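Local coordinates for putative vitamin-B12 independent methionine synthase family protein (Listeria monocytogenes, PDB 1YPX) that probably transfers a methyl group from 5-methyltetrahydropteroyltriglutamate to homocysteine without vitamin B12, a reaction thought to depend on zinc, at residues N163-A166 / T167-K171; V287-P290 / D291-I294; T346-E349 / Q350-L354. One frame throughout, in Å; residues are numbered along the deposited sequence.

Contact 1: residues N163-A166 / T167-K171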
loop_
_atom_site.group_PDB
_atom_site.type_symbol
_atom_site.label_atom_id
_atom_site.label_comp_id
_atom_site.label_asym_id
_atom_site.label_seq_id
_atom_site.Cartn_x
_atom_site.Cartn_y
_atom_site.Cartn_z
ATOM N N ASN A 163 6.972 16.181 -13.107
ATOM C CA ASN A 163 6.876 15.448 -14.366
ATOM C C ASN A 163 7.760 14.201 -14.412
ATOM O O ASN A 163 7.254 13.105 -14.617
ATOM C CB ASN A 163 7.215 16.358 -15.547
ATOM C CG ASN A 163 6.306 17.568 -15.633
ATOM O OD1 ASN A 163 6.374 18.339 -16.596
ATOM N ND2 ASN A 163 5.450 17.749 -14.622
ATOM N N ASP A 164 9.065 14.367 -14.220
ATOM C CA ASP A 164 9.999 13.242 -14.266
ATOM C C ASP A 164 9.603 12.145 -13.287
ATOM O O ASP A 164 9.620 10.962 -13.632
ATOM C CB ASP A 164 11.437 13.699 -13.945
ATOM C CG ASP A 164 11.989 14.722 -14.949
ATOM O OD1 ASP A 164 13.188 15.083 -14.834
ATOM O OD2 ASP A 164 11.241 15.174 -15.852
ATOM N N LEU A 165 9.265 12.543 -12.064
ATOM C CA LEU A 165 8.869 11.603 -11.026
ATOM C C LEU A 165 7.664 10.762 -11.491
ATOM O O LEU A 165 7.609 9.555 -11.241
ATOM C CB LEU A 165 8.564 12.364 -9.720
ATOM C CG LEU A 165 8.103 11.596 -8.470
ATOM C CD1 LEU A 165 9.176 10.599 -8.060
ATOM C CD2 LEU A 165 7.814 12.558 -7.318
ATOM N N ALA A 166 6.718 11.391 -12.183
ATOM C CA ALA A 166 5.539 10.691 -12.699
ATOM C C ALA A 166 5.912 9.679 -13.807
ATOM O O ALA A 166 5.354 8.577 -13.856
ATOM C CB ALA A 166 4.514 11.715 -13.222
ATOM N N THR A 167 6.838 10.058 -14.697
ATOM C CA THR A 167 7.286 9.164 -15.760
ATOM C C THR A 167 8.074 8.050 -15.103
ATOM O O THR A 167 7.995 6.892 -15.512
ATOM C CB THR A 167 8.222 9.868 -16.789
ATOM O OG1 THR A 167 7.473 10.818 -17.551
ATOM C CG2 THR A 167 8.834 8.854 -17.755
ATOM N N ALA A 168 8.847 8.392 -14.081
ATOM C CA ALA A 168 9.611 7.365 -13.380
ATOM C C ALA A 168 8.603 6.333 -12.876
ATOM O O ALA A 168 8.886 5.131 -12.874
ATOM C CB ALA A 168 10.384 7.965 -12.209
ATOM N N TYR A 169 7.426 6.807 -12.462
ATOM C CA TYR A 169 6.392 5.905 -11.981
ATOM C C TYR A 169 5.636 5.199 -13.111
ATOM O O TYR A 169 5.285 4.024 -12.973
ATOM C CB TYR A 169 5.419 6.633 -11.035
ATOM C CG TYR A 169 5.760 6.453 -9.560
ATOM C CD1 TYR A 169 5.102 5.498 -8.782
ATOM C CD2 TYR A 169 6.764 7.216 -8.953
ATOM C CE1 TYR A 169 5.429 5.306 -7.436
ATOM C CE2 TYR A 169 7.107 7.029 -7.597
ATOM C CZ TYR A 169 6.431 6.072 -6.851
ATOM O OH TYR A 169 6.756 5.876 -5.527
ATOM N N GLN A 170 5.378 5.885 -14.221
ATOM C CA GLN A 170 4.685 5.227 -15.330
ATOM C C GLN A 170 5.561 4.047 -15.724
ATOM O O GLN A 170 5.087 2.910 -15.839
ATOM C CB GLN A 170 4.500 6.178 -16.516
ATOM C CG GLN A 170 3.480 7.286 -16.272
ATOM C CD GLN A 170 3.706 8.492 -17.181
ATOM O OE1 GLN A 170 2.974 9.491 -17.122
ATOM N NE2 GLN A 170 4.734 8.407 -18.023
ATOM N N LYS A 171 6.856 4.308 -15.884
ATOM C CA LYS A 171 7.789 3.249 -16.244
ATOM C C LYS A 171 7.865 2.184 -15.149
ATOM O O LYS A 171 7.983 0.996 -15.450
ATOM C CB LYS A 171 9.185 3.837 -16.528
ATOM C CG LYS A 171 9.200 4.940 -17.609
ATOM C CD LYS A 171 10.549 5.053 -18.336
ATOM C CE LYS A 171 11.546 6.006 -17.656
ATOM N NZ LYS A 171 11.479 7.446 -18.158
#
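Tyr169 lies one helical turn after Leu165, and the two side chains run side by side from the same flank of helix 158-178. The tyrosine can be followed outward from its backbone. Its CB sits 3.4 Å from Ala166 O. The ring then passes the previous turn edge first. Its CD2 comes within 3.4 Å of Leu165 O, and this oxygen lies in the plane of the ring, at its edge. One atom further out, CE2 of Tyr169 meets the CD1 methyl of Leu165 at 4.2 Å. This is a loose apolar contact alongside the ring. At the tip, OH of Tyr169 is hydrogen-bonded to Pro138 O, which helps to fix the far end of the ring. CG of Leu165 is anti to its backbone N (chi1 179°), which sends the side chain out alongside the ring.

Leu165 O also accepts the backbone N of Tyr169 at 3.0 Å. That bond is rather bent, with 139° at the hydrogen. Ala168 N bonds to Asp164 O at 2.7 Å and Thr167 N to Asn163 O at 3.1 Å. Gln170 N continues the pattern onto Ala166 O. The small CB of Ala168 rests 3.3 Å from Leu165 O.

Beyond the turn, Leu165 and Ala166 lean on helix 213-224, at Leu220 and Glu223. Ala168 and Leu165 also touch Ile109 of strand 108-110. The carboxylate of Asp164 is bonded to Tyr154 OH.

The arrangement is an i to i+4 alpha-helical pair. Along the chain, helix 158-178 falls in the connection between the neighbouring parallel strands 132-138 and 183-188, a beta-alpha-beta crossover of the TIM-barrel kind that also carries shorter elements. Tyr169 ties the helix to the end of strand 132-138.

Contact 2: residues V287-P290 / D291-I294; sequences VTRP and DLKI
Arg289 and Asp291 meet across a tight turn through their charged ends. NH1 of Arg289 gives a weak hydrogen bond to Asp291 OD2 at 3.4 Å, part of a salt bridge. The bond is straight (169° at the hydrogen) but long. The carboxylate lies at the edge of the guanidinium, and the two planes are 30° apart. CG of Asp291 stands between its own backbone N and carbonyl carbon (chi1 76°), which swings the acid back toward the arginine.

Leu292 covers one face of the same guanidinium with its CB, 3.7 Å above the plane and displaced toward the rim. Its CD2 methyl packs on CG2 of Val287 at 3.6 Å.

The backbone sets these positions. Arg289 to Leu292 form a type I beta turn with Pro290 and Asp291 at its corners. Leu292 N bonds to Arg289 O at 3.2 Å, closing the turn. NZ of Lys293 curls back to Asp291 O at 2.9 Å.

Further out, NH1 of Arg289 also bonds to Ile266 O, and Leu292 packs on Phe269 of strand 268-272. The turn leads into strand 293-299 of the barrel sheet.

NH1 thus serves a carboxylate and a backbone carbonyl together. With so long a bond at the surface, the ion pair is probably a modest force, supplementing the turn bond and the apolar packing.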
loop_
_atom_site.group_PDB
_atom_site.type_symbol
_atom_site.label_atom_id
_atom_site.label_comp_id
_atom_site.label_asym_id
_atom_site.label_seq_id
_atom_site.Cartn_x
_atom_site.Cartn_y
_atom_site.Cartn_z
ATOM N N VAL A 287 -17.481 9.688 -2.895
ATOM C CA VAL A 287 -17.284 8.666 -3.903
ATOM C C VAL A 287 -18.575 8.444 -4.685
ATOM O O VAL A 287 -19.528 7.847 -4.188
ATOM C CB VAL A 287 -16.794 7.347 -3.250
ATOM C CG1 VAL A 287 -17.558 7.088 -1.964
ATOM C CG2 VAL A 287 -16.955 6.189 -4.219
ATOM N N THR A 288 -18.597 8.954 -5.912
ATOM C CA THR A 288 -19.760 8.817 -6.772
ATOM C C THR A 288 -19.524 7.738 -7.815
ATOM O O THR A 288 -20.464 7.233 -8.429
ATOM C CB THR A 288 -20.086 10.143 -7.478
ATOM O OG1 THR A 288 -18.880 10.726 -7.987
ATOM C CG2 THR A 288 -20.752 11.101 -6.510
ATOM N N ARG A 289 -18.256 7.393 -8.009
ATOM C CA ARG A 289 -17.865 6.366 -8.968
ATOM C C ARG A 289 -18.301 4.998 -8.460
ATOM O O ARG A 289 -17.897 4.564 -7.384
ATOM C CB ARG A 289 -16.352 6.388 -9.155
ATOM C CG ARG A 289 -15.821 7.621 -9.864
ATOM C CD ARG A 289 -14.316 7.730 -9.654
ATOM N NE ARG A 289 -13.670 6.425 -9.741
ATOM C CZ ARG A 289 -12.405 6.186 -9.413
ATOM N NH1 ARG A 289 -11.909 4.957 -9.528
ATOM N NH2 ARG A 289 -11.634 7.172 -8.972
ATOM N N PRO A 290 -19.134 4.297 -9.233
ATOM C CA PRO A 290 -19.614 2.972 -8.828
ATOM C C PRO A 290 -18.548 1.880 -8.875
ATOM O O PRO A 290 -18.817 0.721 -8.537
ATOM C CB PRO A 290 -20.769 2.715 -9.793
ATOM C CG PRO A 290 -20.336 3.423 -11.033
ATOM C CD PRO A 290 -19.749 4.723 -10.502
ATOM N N ASP A 291 -17.339 2.253 -9.286
ATOM C CA ASP A 291 -16.235 1.299 -9.372
ATOM C C ASP A 291 -15.126 1.634 -8.383
ATOM O O ASP A 291 -14.108 0.951 -8.350
ATOM C CB ASP A 291 -15.643 1.278 -10.781
ATOM C CG ASP A 291 -14.771 2.483 -11.061
ATOM O OD1 ASP A 291 -15.317 3.558 -11.391
ATOM O OD2 ASP A 291 -13.532 2.358 -10.937
ATOM N N LEU A 292 -15.313 2.692 -7.596
ATOM C CA LEU A 292 -14.311 3.071 -6.608
ATOM C C LEU A 292 -14.607 2.396 -5.272
ATOM O O LEU A 292 -15.327 2.943 -4.425
ATOM C CB LEU A 292 -14.278 4.585 -6.410
ATOM C CG LEU A 292 -13.388 5.036 -5.243
ATOM C CD1 LEU A 292 -11.955 4.619 -5.527
ATOM C CD2 LEU A 292 -13.482 6.540 -5.038
ATOM N N LYS A 293 -14.050 1.206 -5.084
ATOM C CA LYS A 293 -14.268 0.456 -3.855
ATOM C C LYS A 293 -13.330 0.926 -2.758
ATOM O O LYS A 293 -12.144 1.129 -2.999
ATOM C CB LYS A 293 -14.091 -1.041 -4.118
ATOM C CG LYS A 293 -12.819 -1.396 -4.869
ATOM C CD LYS A 293 -12.917 -2.764 -5.546
ATOM C CE LYS A 293 -13.872 -2.757 -6.742
ATOM N NZ LYS A 293 -13.428 -1.859 -7.843
ATOM N N ILE A 294 -13.868 1.124 -1.557
ATOM C CA ILE A 294 -13.045 1.580 -0.438
ATOM C C ILE A 294 -13.000 0.532 0.680
ATOM O O ILE A 294 -14.014 0.159 1.269
ATOM C CB ILE A 294 -13.545 2.952 0.147
ATOM C CG1 ILE A 294 -14.784 2.751 0.988
ATOM C CG2 ILE A 294 -13.840 3.957 -0.957
ATOM C CD1 ILE A 294 -14.465 2.813 2.440
#

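Contact 3: residues T346-E349 / Q350-L354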
loop_
_atom_site.group_PDB
_atom_site.type_symbol
_atom_site.label_atom_id
_atom_site.label_comp_id
_atom_site.label_asym_id
_atom_site.label_seq_id
_atom_site.Cartn_x
_atom_site.Cartn_y
_atom_site.Cartn_z
ATOM N N THR A 346 1.822 -10.757 18.479
ATOM C CA THR A 346 2.360 -12.106 18.323
ATOM C C THR A 346 1.906 -12.652 16.983
ATOM O O THR A 346 0.810 -12.343 16.523
ATOM C CB THR A 346 1.851 -13.074 19.420
ATOM O OG1 THR A 346 0.485 -13.415 19.160
ATOM C CG2 THR A 346 1.951 -12.433 20.795
ATOM N N GLU A 347 2.745 -13.473 16.364
ATOM C CA GLU A 347 2.407 -14.048 15.074
ATOM C C GLU A 347 1.053 -14.752 15.085
ATOM O O GLU A 347 0.226 -14.523 14.203
ATOM C CB GLU A 347 3.513 -15.007 14.622
ATOM C CG GLU A 347 4.820 -14.288 14.287
ATOM C CD GLU A 347 5.877 -15.198 13.672
ATOM O OE1 GLU A 347 5.618 -15.773 12.588
ATOM O OE2 GLU A 347 6.967 -15.332 14.276
ATOM N N GLU A 348 0.826 -15.592 16.088
ATOM C CA GLU A 348 -0.431 -16.325 16.221
ATOM C C GLU A 348 -1.616 -15.362 16.139
ATOM O O GLU A 348 -2.545 -15.551 15.350
ATOM C CB GLU A 348 -0.457 -17.060 17.564
ATOM C CG GLU A 348 -1.660 -17.980 17.783
ATOM C CD GLU A 348 -1.837 -18.368 19.251
ATOM O OE1 GLU A 348 -2.505 -17.608 19.998
ATOM O OE2 GLU A 348 -1.293 -19.423 19.656
ATOM N N GLU A 349 -1.569 -14.322 16.962
ATOM C CA GLU A 349 -2.631 -13.326 16.997
ATOM C C GLU A 349 -2.899 -12.755 15.604
ATOM O O GLU A 349 -4.051 -12.580 15.206
ATOM C CB GLU A 349 -2.245 -12.207 17.972
ATOM C CG GLU A 349 -3.198 -12.056 19.146
ATOM C CD GLU A 349 -4.470 -11.316 18.768
ATOM O OE1 GLU A 349 -4.598 -10.130 19.155
ATOM O OE2 GLU A 349 -5.333 -11.913 18.074
ATOM N N GLN A 350 -1.816 -12.484 14.877
ATOM C CA GLN A 350 -1.849 -11.924 13.521
ATOM C C GLN A 350 -2.766 -12.685 12.561
ATOM O O GLN A 350 -3.775 -12.151 12.077
ATOM C CB GLN A 350 -0.422 -11.890 12.935
ATOM C CG GLN A 350 -0.294 -11.287 11.518
ATOM C CD GLN A 350 1.120 -11.401 10.939
ATOM O OE1 GLN A 350 1.645 -12.494 10.766
ATOM N NE2 GLN A 350 1.729 -10.266 10.635
ATOM N N TRP A 351 -2.406 -13.933 12.281
ATOM C CA TRP A 351 -3.189 -14.751 11.370
ATOM C C TRP A 351 -4.600 -14.984 11.884
ATOM O O TRP A 351 -5.530 -15.174 11.101
ATOM C CB TRP A 351 -2.469 -16.080 11.099
ATOM C CG TRP A 351 -1.158 -15.891 10.330
ATOM C CD1 TRP A 351 -0.996 -15.326 9.081
ATOM C CD2 TRP A 351 0.159 -16.235 10.783
ATOM N NE1 TRP A 351 0.337 -15.303 8.742
ATOM C CE2 TRP A 351 1.065 -15.851 9.765
ATOM C CE3 TRP A 351 0.661 -16.827 11.949
ATOM C CZ2 TRP A 351 2.448 -16.044 9.883
ATOM C CZ3 TRP A 351 2.042 -17.018 12.066
ATOM C CH2 TRP A 351 2.916 -16.626 11.037
ATOM N N ASP A 352 -4.776 -14.952 13.199
ATOM C CA ASP A 352 -6.107 -15.151 13.754
ATOM C C ASP A 352 -6.998 -13.975 13.369
ATOM O O ASP A 352 -8.158 -14.153 12.976
ATOM C CB ASP A 352 -6.039 -15.313 15.272
ATOM C CG ASP A 352 -5.658 -16.723 15.681
ATOM O OD1 ASP A 352 -5.598 -17.000 16.904
ATOM O OD2 ASP A 352 -5.423 -17.554 14.765
ATOM N N LYS A 353 -6.455 -12.770 13.472
ATOM C CA LYS A 353 -7.222 -11.602 13.092
ATOM C C LYS A 353 -7.492 -11.622 11.584
ATOM O O LYS A 353 -8.451 -11.010 11.116
ATOM C CB LYS A 353 -6.478 -10.330 13.493
ATOM C CG LYS A 353 -6.429 -10.110 14.991
ATOM C CD LYS A 353 -5.650 -8.854 15.328
ATOM C CE LYS A 353 -6.133 -8.240 16.635
ATOM N NZ LYS A 353 -7.569 -7.815 16.535
ATOM N N LEU A 354 -6.651 -12.328 10.823
ATOM C CA LEU A 354 -6.849 -12.416 9.374
ATOM C C LEU A 354 -8.003 -13.346 9.025
ATOM O O LEU A 354 -8.824 -13.032 8.167
ATOM C CB LEU A 354 -5.577 -12.895 8.669
ATOM C CG LEU A 354 -4.471 -11.853 8.463
ATOM C CD1 LEU A 354 -3.306 -12.484 7.714
ATOM C CD2 LEU A 354 -5.022 -10.666 7.693
#
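The backbone winds as the first turns of helix 347-364, with Gln350 N bonded to Thr346 O at 3.1 Å, Asp352 N to Glu348 O, Lys353 N to Glu349 O, and a weaker bond from Trp351 N to Glu347 O. Thr346 adds a side-chain bond at the start. Its OG1 accepts Glu349 N at 3.1 Å with 160° at the hydrogen, an ST motif.

Glu347 and Trp351 form the main side-chain pair. They lie alongside each other and point the same way. CB of Glu347 touches CZ3 of the Trp351 indole at 3.6 Å. The extended chain carries OE1 of Glu347 to 3.2 Å from Trp351 CH2. The carboxylate comes at the six-membered ring obliquely, with its plane 58° from that of the ring. The indole reaches back over the earlier turn because its CG is anti to the carbonyl carbon (chi1 -66°).

Glu349 bends at its second torsion and crosses the Lys353 chain. Its OE1 is 3.5 Å from Lys353 CE, but 4.6 Å from Lys353 NZ, too far for a salt bridge. The ammonium instead has Glu307 and Thr300 as its partners. On the exposed side, OE1 of Glu348 lies 4.4 Å from OD1 of Asp352. The two like charges may disfavour each other, though nearness to the helix start could offset this.

Trp351 also packs on helix 35-56, against Tyr48, Lys52 and Val56, and Leu354 joins it on Val56. The arrangement is the N-terminal end of an alpha helix with an ST motif. This helix follows strand 328-332, at one edge of the parallel sheet, and packs against helix 35-56, which leads to strand 60-61, at the other edge. Such packing is consistent with closure of a TIM-like barrel.

How the contacts relate
Along the chain contact 1 comes first, then contact 2, then contact 3, and none touches another. Contacts 1 and 2 have centres 26 Å apart, contacts 2 and 3 have centres 30 Å apart, and contacts 1 and 3, with centres 37 Å apart, sit on opposite sides of the chain's centre. Contacts 1 and 3 are turns of helices 158-178 and 347-364. All three belong to the cobalamin-independent synthase catalytic domain. Contact 2 enters strand 293-299 of the parallel, TIM-barrel-type sheet, while contacts 1 and 3 lie on helices outside it. None of their residues belongs to the possible, here empty, metal site of His237, Cys239 and Cys334.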